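Local structure of putative uncharacterized protein (Coprinopsis cinerea, 3W9A) at residues V64-T69 against V201-I206; N104-D109 against P212-V217. The protein probably hydrolyses beta-glucans, being the catalytic domain of a glycoside hydrolase of family 131 with a beta-jelly-roll fold. One frame throughout, in Å; residues are numbered along the deposited sequence.

Interaction 1 of 2, residues V64-T69 against V201-I206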
ATOM      1  N   VAL A  64      -6.929   7.077   1.123  1.00 11.11           N
ATOM      2  CA  VAL A  64      -6.079   7.375   2.275  1.00 11.19           C
ATOM      3  C   VAL A  64      -5.786   8.852   2.205  1.00 11.11           C
ATOM      4  O   VAL A  64      -5.233   9.299   1.228  1.00 10.84           O
ATOM      5  CB  VAL A  64      -4.773   6.537   2.207  1.00 11.12           C
ATOM      6  CG1 VAL A  64      -3.716   7.072   3.157  1.00 11.35           C
ATOM      7  CG2 VAL A  64      -5.076   5.069   2.482  1.00 11.18           C
ATOM      8  N   THR A  65      -6.152   9.611   3.237  1.00 11.56           N
ATOM      9  CA  THR A  65      -5.889  11.046   3.250  1.00 11.92           C
ATOM     10  C   THR A  65      -4.909  11.452   4.355  1.00 12.27           C
ATOM     11  O   THR A  65      -5.103  11.129   5.532  1.00 12.29           O
ATOM     12  CB  THR A  65      -7.206  11.874   3.385  1.00 11.92           C
ATOM     13  OG1 THR A  65      -8.072  11.608   2.278  1.00 11.70           O
ATOM     14  CG2 THR A  65      -6.921  13.393   3.443  1.00 12.13           C
ATOM     15  N   ILE A  66      -3.882  12.205   3.969  1.00 12.58           N
ATOM     16  CA  ILE A  66      -3.011  12.880   4.922  1.00 13.27           C
ATOM     17  C   ILE A  66      -3.239  14.389   4.878  1.00 13.47           C
ATOM     18  O   ILE A  66      -3.362  14.986   3.808  1.00 13.19           O
ATOM     19  CB  ILE A  66      -1.523  12.540   4.696  1.00 13.95           C
ATOM     20  CG1 ILE A  66      -1.119  12.779   3.234  1.00 14.35           C
ATOM     21  CG2 ILE A  66      -1.246  11.109   5.154  1.00 13.95           C
ATOM     22  CD1 ILE A  66       0.366  12.697   2.945  1.00 14.80           C
ATOM     23  N   ASP A  67      -3.380  14.999   6.047  1.00 13.67           N
ATOM     24  CA  ASP A  67      -3.410  16.456   6.128  1.00 13.58           C
ATOM     25  C   ASP A  67      -2.522  16.882   7.272  1.00 12.84           C
ATOM     26  O   ASP A  67      -1.834  16.033   7.865  1.00 12.40           O
ATOM     27  CB  ASP A  67      -4.849  17.001   6.251  1.00 14.31           C
ATOM     28  CG  ASP A  67      -5.529  16.632   7.562  1.00 14.99           C
ATOM     29  OD1 ASP A  67      -4.884  16.162   8.525  1.00 14.81           O
ATOM     30  OD2 ASP A  67      -6.755  16.803   7.615  1.00 16.35           O
ATOM     31  N   THR A  68      -2.528  18.180   7.581  1.00 12.42           N
ATOM     32  CA  THR A  68      -1.648  18.727   8.594  1.00 12.17           C
ATOM     33  C   THR A  68      -1.935  18.183   9.989  1.00 12.03           C
ATOM     34  O   THR A  68      -1.065  18.224  10.833  1.00 12.11           O
ATOM     35  CB  THR A  68      -1.686  20.271   8.662  1.00 12.48           C
ATOM     36  OG1 THR A  68      -2.981  20.720   9.063  1.00 13.18           O
ATOM     37  CG2 THR A  68      -1.343  20.852   7.356  1.00 12.63           C
ATOM     38  N   THR A  69      -3.132  17.645  10.219  1.00 11.79           N
ATOM     39  CA  THR A  69      -3.448  17.032  11.514  1.00 11.87           C
ATOM     40  C   THR A  69      -3.086  15.549  11.615  1.00 11.47           C
ATOM     41  O   THR A  69      -3.326  14.940  12.655  1.00 11.29           O
ATOM     42  CB  THR A  69      -4.932  17.152  11.843  1.00 12.04           C
ATOM     43  OG1 THR A  69      -5.683  16.204  11.046  1.00 12.52           O
ATOM     44  CG2 THR A  69      -5.431  18.590  11.611  1.00 12.22           C
ATOM     45  N   VAL A 201       0.302  -0.133   5.279  1.00 11.06           N
ATOM     46  CA  VAL A 201      -0.612   0.079   4.180  1.00 11.27           C
ATOM     47  C   VAL A 201      -1.094   1.525   4.275  1.00 11.00           C
ATOM     48  O   VAL A 201      -2.045   1.827   4.986  1.00 10.98           O
ATOM     49  CB  VAL A 201      -1.802  -0.890   4.236  1.00 11.08           C
ATOM     50  CG1 VAL A 201      -2.780  -0.600   3.116  1.00 11.21           C
ATOM     51  CG2 VAL A 201      -1.317  -2.336   4.159  1.00 11.23           C
ATOM     52  N   GLY A 202      -0.424   2.411   3.561  1.00 10.97           N
ATOM     53  CA  GLY A 202      -0.707   3.836   3.653  1.00 10.87           C
ATOM     54  C   GLY A 202       0.454   4.719   3.251  1.00 11.00           C
ATOM     55  O   GLY A 202       1.313   4.311   2.460  1.00 11.02           O
ATOM     56  N   VAL A 203       0.472   5.931   3.807  1.00 10.99           N
ATOM     57  CA  VAL A 203       1.332   7.005   3.305  1.00 11.30           C
ATOM     58  C   VAL A 203       1.952   7.795   4.419  1.00 10.95           C
ATOM     59  O   VAL A 203       1.260   8.190   5.363  1.00 11.03           O
ATOM     60  CB  VAL A 203       0.532   8.025   2.474  1.00 11.56           C
ATOM     61  CG1 VAL A 203       1.470   9.037   1.833  1.00 11.93           C
ATOM     62  CG2 VAL A 203      -0.279   7.313   1.419  1.00 11.79           C
ATOM     63  N   LEU A 204       3.255   8.022   4.287  1.00 11.17           N
ATOM     64  CA  LEU A 204       3.988   8.947   5.115  1.00 11.27           C
ATOM     65  C   LEU A 204       4.517  10.025   4.210  1.00 11.61           C
ATOM     66  O   LEU A 204       5.075   9.722   3.139  1.00 11.57           O
ATOM     67  CB  LEU A 204       5.149   8.238   5.829  1.00 11.59           C
ATOM     68  CG  LEU A 204       6.121   9.064   6.694  1.00 11.59           C
ATOM     69  CD1 LEU A 204       6.718   8.138   7.738  1.00 11.76           C
ATOM     70  CD2 LEU A 204       7.246   9.704   5.881  1.00 11.78           C
ATOM     71  N   ARG A 205       4.327  11.278   4.619  1.00 11.60           N
ATOM     72  CA  ARG A 205       5.060  12.408   4.023  1.00 12.06           C
ATOM     73  C   ARG A 205       5.846  13.158   5.105  1.00 12.11           C
ATOM     74  O   ARG A 205       5.294  13.488   6.165  1.00 11.61           O
ATOM     75  CB  ARG A 205       4.111  13.377   3.313  1.00 11.87           C
ATOM     76  CG  ARG A 205       4.811  14.193   2.251  1.00 11.97           C
ATOM     77  CD  ARG A 205       3.859  15.166   1.581  1.00 11.94           C
ATOM     78  NE  ARG A 205       3.658  16.352   2.393  1.00 11.91           N
ATOM     79  CZ  ARG A 205       2.761  17.297   2.148  1.00 12.04           C
ATOM     80  NH1 ARG A 205       1.931  17.219   1.103  1.00 11.93           N
ATOM     81  NH2 ARG A 205       2.705  18.342   2.951  1.00 12.40           N
ATOM     82  N   ILE A 206       7.114  13.453   4.829  1.00 12.36           N
ATOM     83  CA  ILE A 206       7.984  14.063   5.839  1.00 12.90           C
ATOM     84  C   ILE A 206       7.563  15.502   6.136  1.00 12.84           C
ATOM     85  O   ILE A 206       7.352  15.841   7.293  1.00 12.34           O
ATOM     86  CB  ILE A 206       9.482  13.989   5.470  1.00 13.54           C
ATOM     87  CG1 ILE A 206       9.964  12.533   5.432  1.00 13.75           C
ATOM     88  CG2 ILE A 206      10.353  14.743   6.481  1.00 13.94           C
ATOM     89  CD1 ILE A 206      11.305  12.356   4.757  1.00 14.02           C
TER

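Interaction 2 of 2, residues N104-D109 against P212-V217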
ATOM      1  N   ASN A 104      -6.450  13.981  -9.857  1.00 11.94           N
ATOM      2  CA  ASN A 104      -6.073  15.379  -9.894  1.00 12.31           C
ATOM      3  C   ASN A 104      -6.508  16.141  -8.647  1.00 12.22           C
ATOM      4  O   ASN A 104      -5.966  17.200  -8.341  1.00 11.85           O
ATOM      5  CB  ASN A 104      -6.646  16.011 -11.148  1.00 13.18           C
ATOM      6  CG  ASN A 104      -5.808  15.711 -12.376  1.00 14.23           C
ATOM      7  OD1 ASN A 104      -4.598  15.478 -12.286  1.00 15.91           O
ATOM      8  ND2 ASN A 104      -6.434  15.740 -13.519  1.00 14.86           N
ATOM      9  N   THR A 105      -7.478  15.594  -7.917  1.00 12.47           N
ATOM     10  CA  THR A 105      -7.928  16.198  -6.643  1.00 13.06           C
ATOM     11  C   THR A 105      -7.006  15.793  -5.499  1.00 13.09           C
ATOM     12  O   THR A 105      -6.652  14.620  -5.378  1.00 13.36           O
ATOM     13  CB  THR A 105      -9.363  15.786  -6.320  1.00 13.23           C
ATOM     14  OG1 THR A 105     -10.212  16.117  -7.420  1.00 14.28           O
ATOM     15  CG2 THR A 105      -9.879  16.490  -5.090  1.00 13.68           C
ATOM     16  N   ASN A 106      -6.629  16.763  -4.656  1.00 13.07           N
ATOM     17  CA  ASN A 106      -5.707  16.544  -3.555  1.00 13.04           C
ATOM     18  C   ASN A 106      -4.509  15.706  -4.013  1.00 12.95           C
ATOM     19  O   ASN A 106      -4.132  14.733  -3.366  1.00 12.76           O
ATOM     20  CB  ASN A 106      -6.416  15.859  -2.371  1.00 13.60           C
ATOM     21  CG  ASN A 106      -7.474  16.742  -1.731  1.00 13.65           C
ATOM     22  OD1 ASN A 106      -7.362  17.973  -1.741  1.00 13.73           O
ATOM     23  ND2 ASN A 106      -8.484  16.121  -1.149  1.00 13.37           N
ATOM     24  N   ALA A 107      -3.935  16.096  -5.151  1.00 12.79           N
ATOM     25  CA  ALA A 107      -2.875  15.336  -5.785  1.00 12.52           C
ATOM     26  C   ALA A 107      -1.648  15.380  -4.898  1.00 12.52           C
ATOM     27  O   ALA A 107      -1.309  16.433  -4.394  1.00 13.12           O
ATOM     28  CB  ALA A 107      -2.555  15.934  -7.148  1.00 12.42           C
ATOM     29  N   PRO A 108      -0.994  14.239  -4.668  1.00 12.58           N
ATOM     30  CA  PRO A 108       0.246  14.305  -3.915  1.00 12.65           C
ATOM     31  C   PRO A 108       1.240  15.333  -4.495  1.00 13.18           C
ATOM     32  O   PRO A 108       1.314  15.494  -5.710  1.00 13.12           O
ATOM     33  CB  PRO A 108       0.782  12.881  -4.028  1.00 12.77           C
ATOM     34  CG  PRO A 108      -0.446  12.044  -4.115  1.00 12.64           C
ATOM     35  CD  PRO A 108      -1.427  12.851  -4.901  1.00 12.70           C
ATOM     36  N   ASP A 109       1.983  15.998  -3.612  1.00 13.39           N
ATOM     37  CA  ASP A 109       2.948  17.040  -3.968  1.00 13.67           C
ATOM     38  C   ASP A 109       4.268  16.443  -4.459  1.00 14.46           C
ATOM     39  O   ASP A 109       5.046  15.928  -3.653  1.00 14.13           O
ATOM     40  CB  ASP A 109       3.200  17.904  -2.738  1.00 13.42           C
ATOM     41  CG  ASP A 109       4.045  19.122  -3.021  1.00 12.99           C
ATOM     42  OD1 ASP A 109       4.759  19.176  -4.032  1.00 13.16           O
ATOM     43  OD2 ASP A 109       4.003  20.029  -2.189  1.00 12.67           O
ATOM     44  N   PRO A 212      -4.262  19.023   1.597  1.00 12.86           N
ATOM     45  CA  PRO A 212      -4.209  17.579   1.847  1.00 12.57           C
ATOM     46  C   PRO A 212      -3.861  16.782   0.608  1.00 12.54           C
ATOM     47  O   PRO A 212      -3.946  17.297  -0.506  1.00 12.48           O
ATOM     48  CB  PRO A 212      -5.629  17.235   2.339  1.00 13.08           C
ATOM     49  CG  PRO A 212      -6.313  18.538   2.577  1.00 13.07           C
ATOM     50  CD  PRO A 212      -5.633  19.550   1.714  1.00 13.20           C
ATOM     51  N   GLU A 213      -3.441  15.532   0.816  1.00 12.73           N
ATOM     52  CA  GLU A 213      -3.217  14.570  -0.254  1.00 12.48           C
ATOM     53  C   GLU A 213      -4.174  13.384  -0.131  1.00 12.26           C
ATOM     54  O   GLU A 213      -4.431  12.911   0.977  1.00 12.28           O
ATOM     55  CB  GLU A 213      -1.806  13.997  -0.175  1.00 12.60           C
ATOM     56  CG  GLU A 213      -0.689  15.011  -0.277  1.00 12.64           C
ATOM     57  CD  GLU A 213       0.667  14.358  -0.497  1.00 12.43           C
ATOM     58  OE1 GLU A 213       0.770  13.122  -0.330  1.00 12.12           O
ATOM     59  OE2 GLU A 213       1.637  15.083  -0.832  1.00 12.15           O
ATOM     60  N   ASP A 214      -4.694  12.910  -1.266  1.00 12.05           N
ATOM     61  CA  ASP A 214      -5.439  11.653  -1.326  1.00 11.71           C
ATOM     62  C   ASP A 214      -4.622  10.641  -2.108  1.00 11.79           C
ATOM     63  O   ASP A 214      -4.073  10.946  -3.172  1.00 11.78           O
ATOM     64  CB  ASP A 214      -6.798  11.828  -2.007  1.00 11.89           C
ATOM     65  CG  ASP A 214      -7.711  12.810  -1.282  1.00 11.71           C
ATOM     66  OD1 ASP A 214      -7.676  12.896  -0.050  1.00 12.21           O
ATOM     67  OD2 ASP A 214      -8.476  13.491  -1.970  1.00 11.39           O
ATOM     68  N   TRP A 215      -4.539   9.435  -1.564  1.00 11.30           N
ATOM     69  CA  TRP A 215      -4.008   8.282  -2.263  1.00 11.26           C
ATOM     70  C   TRP A 215      -5.123   7.247  -2.234  1.00 11.47           C
ATOM     71  O   TRP A 215      -5.876   7.177  -1.253  1.00 11.50           O
ATOM     72  CB  TRP A 215      -2.779   7.742  -1.523  1.00 11.23           C
ATOM     73  CG  TRP A 215      -1.599   8.682  -1.492  1.00 11.31           C
ATOM     74  CD1 TRP A 215      -1.486   9.850  -0.789  1.00 11.42           C
ATOM     75  CD2 TRP A 215      -0.357   8.496  -2.167  1.00 11.27           C
ATOM     76  NE1 TRP A 215      -0.269  10.420  -1.029  1.00 11.55           N
ATOM     77  CE2 TRP A 215       0.449   9.605  -1.868  1.00 11.39           C
ATOM     78  CE3 TRP A 215       0.136   7.511  -3.021  1.00 11.18           C
ATOM     79  CZ2 TRP A 215       1.735   9.741  -2.357  1.00 11.12           C
ATOM     80  CZ3 TRP A 215       1.414   7.669  -3.544  1.00 11.21           C
ATOM     81  CH2 TRP A 215       2.197   8.768  -3.202  1.00 11.19           C
ATOM     82  N   TYR A 216      -5.264   6.471  -3.300  1.00 11.65           N
ATOM     83  CA  TYR A 216      -6.266   5.418  -3.339  1.00 11.85           C
ATOM     84  C   TYR A 216      -5.600   4.056  -3.388  1.00 11.96           C
ATOM     85  O   TYR A 216      -4.611   3.849  -4.102  1.00 10.81           O
ATOM     86  CB  TYR A 216      -7.210   5.606  -4.520  1.00 12.43           C
ATOM     87  CG  TYR A 216      -7.934   6.947  -4.544  1.00 13.56           C
ATOM     88  CD1 TYR A 216      -9.293   7.036  -4.266  1.00 13.72           C
ATOM     89  CD2 TYR A 216      -7.256   8.127  -4.862  1.00 14.00           C
ATOM     90  CE1 TYR A 216      -9.966   8.245  -4.316  1.00 13.98           C
ATOM     91  CE2 TYR A 216      -7.919   9.341  -4.887  1.00 13.87           C
ATOM     92  CZ  TYR A 216      -9.266   9.392  -4.620  1.00 14.28           C
ATOM     93  OH  TYR A 216      -9.920  10.598  -4.651  1.00 14.61           O
ATOM     94  N   VAL A 217      -6.139   3.127  -2.611  1.00 12.28           N
ATOM     95  CA  VAL A 217      -5.529   1.800  -2.450  1.00 12.91           C
ATOM     96  C   VAL A 217      -6.617   0.755  -2.595  1.00 12.96           C
ATOM     97  O   VAL A 217      -7.684   0.901  -1.997  1.00 13.56           O
ATOM     98  CB  VAL A 217      -4.895   1.641  -1.053  1.00 13.18           C
ATOM     99  CG1 VAL A 217      -4.360   0.227  -0.846  1.00 13.42           C
ATOM    100  CG2 VAL A 217      -3.811   2.674  -0.831  1.00 13.19           C
TER
HETATM  101  O   HOH W   1      -5.060  12.169  -5.486  1.00  9.13           O
HETATM  102  O   HOH W   2      -8.855  12.824  -4.674  1.00 14.52           O
HETATM  103  O   HOH W   3      -2.629  18.229  -2.810  1.00  6.06           O

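Interaction 1 of 2, residues V64-T69 against V201-I206
Strand 64-66, carrying Val64 and Ile66, lies over strand 203-205, carrying Val203 and Arg205, with 17° between their directions and 8.2 Å between their axes. Such a spacing, bridged by side-chain packing, is how the two sheets of a beta-jelly roll meet: each strand belongs to a different sheet, and every second residue points across the interior. Val64 and Val203 meet methyl to methyl, Val64 CG1 lying 3.9 Å from Val203 CG2, while the other branch of Val203 serves Ile66. Val203 CG1 is 4.0 Å from Ile66 CD1, the two side chains crossing at about a right angle. Of the two side chains on strand 64-66, Ile66 reaches farther. Ile66 CG1 stands between the backbone N and the carbonyl carbon (chi1 52°), and from there the chain extends until Ile66 CD1 also meets Arg205 CB at 3.8 Å. The second branch, Ile66 CG2, rests 3.9 Å from Val203 O. Arg205 meets strand 64-66 through CB, at the root of its side chain; the guanidinium is held by Val207 O through NE and by a salt bridge from NH1 to Glu213. Beside the valines the chain turns a corner at Gly202, whose backbone angles would drive a CB into the carbonyl O of Val201. Val64 CG1 passes 4.4 Å from Gly202 CA. Where strand 64-66 ends, Asp67 shapes the turn that follows. Asp67 OD1 accepts from Thr69 N at 2.9 Å, which makes an Asx turn, and this donor stands above the carboxylate plane. The same oxygen takes a second bond close to that plane, on its syn side, from Thr69 OG1 to Asp67 OD1 at 2.6 Å.

Interaction 2 of 2, residues N104-D109 against P212-V217
Asn106 and Asp214 are joined twice: Asp214 N donates to Asn106 O at 2.8 Å, and Asn106 ND2 returns a bond to Asp214 OD2 at 2.8 Å. The amide and carboxylate planes stand 74° apart, and ND2 approaches from above the carboxylate, whose other oxygen, OD1, is taken by Thr65. Glu213 makes the third direct bond, its OE2 accepting an almost straight one (172°) from Asp109 N at 2.9 Å while also meeting His114 and Arg205. Glu213 OE1 receives Trp215 NE1 at 3.0 Å, at the edge of the indole and in the ring plane. An alanine in place of Glu213 would probably leave Asp109 N and Trp215 NE1 without their acceptor and Arg205 without its countercharge. In the jelly roll, this is a loop following strand 93-101 that runs across the start of strand 213-224, the two directions 98° apart. Water 2 links Thr105 O with Asp214 OD2 and accepts from Tyr216 OH; water 3 joins Ala107 O to Pro212 O. Farther in, Pro108 lies over one face of Trp215, its CG 3.7 Å from the centre of the five-membered ring in a CH-pi contact and 3.4 Å from Trp215 CE2.

In the fold
The two contacts lie with their centres about 10 Å apart, on the same side of the chain's centre. Strands 61-66 and 213-224 are antiparallel neighbours in one sheet, whereas strand 203-205 belongs to the opposing one; interaction 1 thus spans the layers and interaction 2 closes a loop over the start of a strand in the first. Along the chain their segments alternate, 64-69, 104-109, 201-206 and 212-217, so the contacts interlock distant parts of a single catalytic domain. They also touch directly. A probable hydrogen bond of 2.6 Å runs from Val64 N to Trp215 O, and Val203 CG2 packs 3.5 Å from Trp215 CG, so the indole of interaction 2 also packs against a valine of interaction 1.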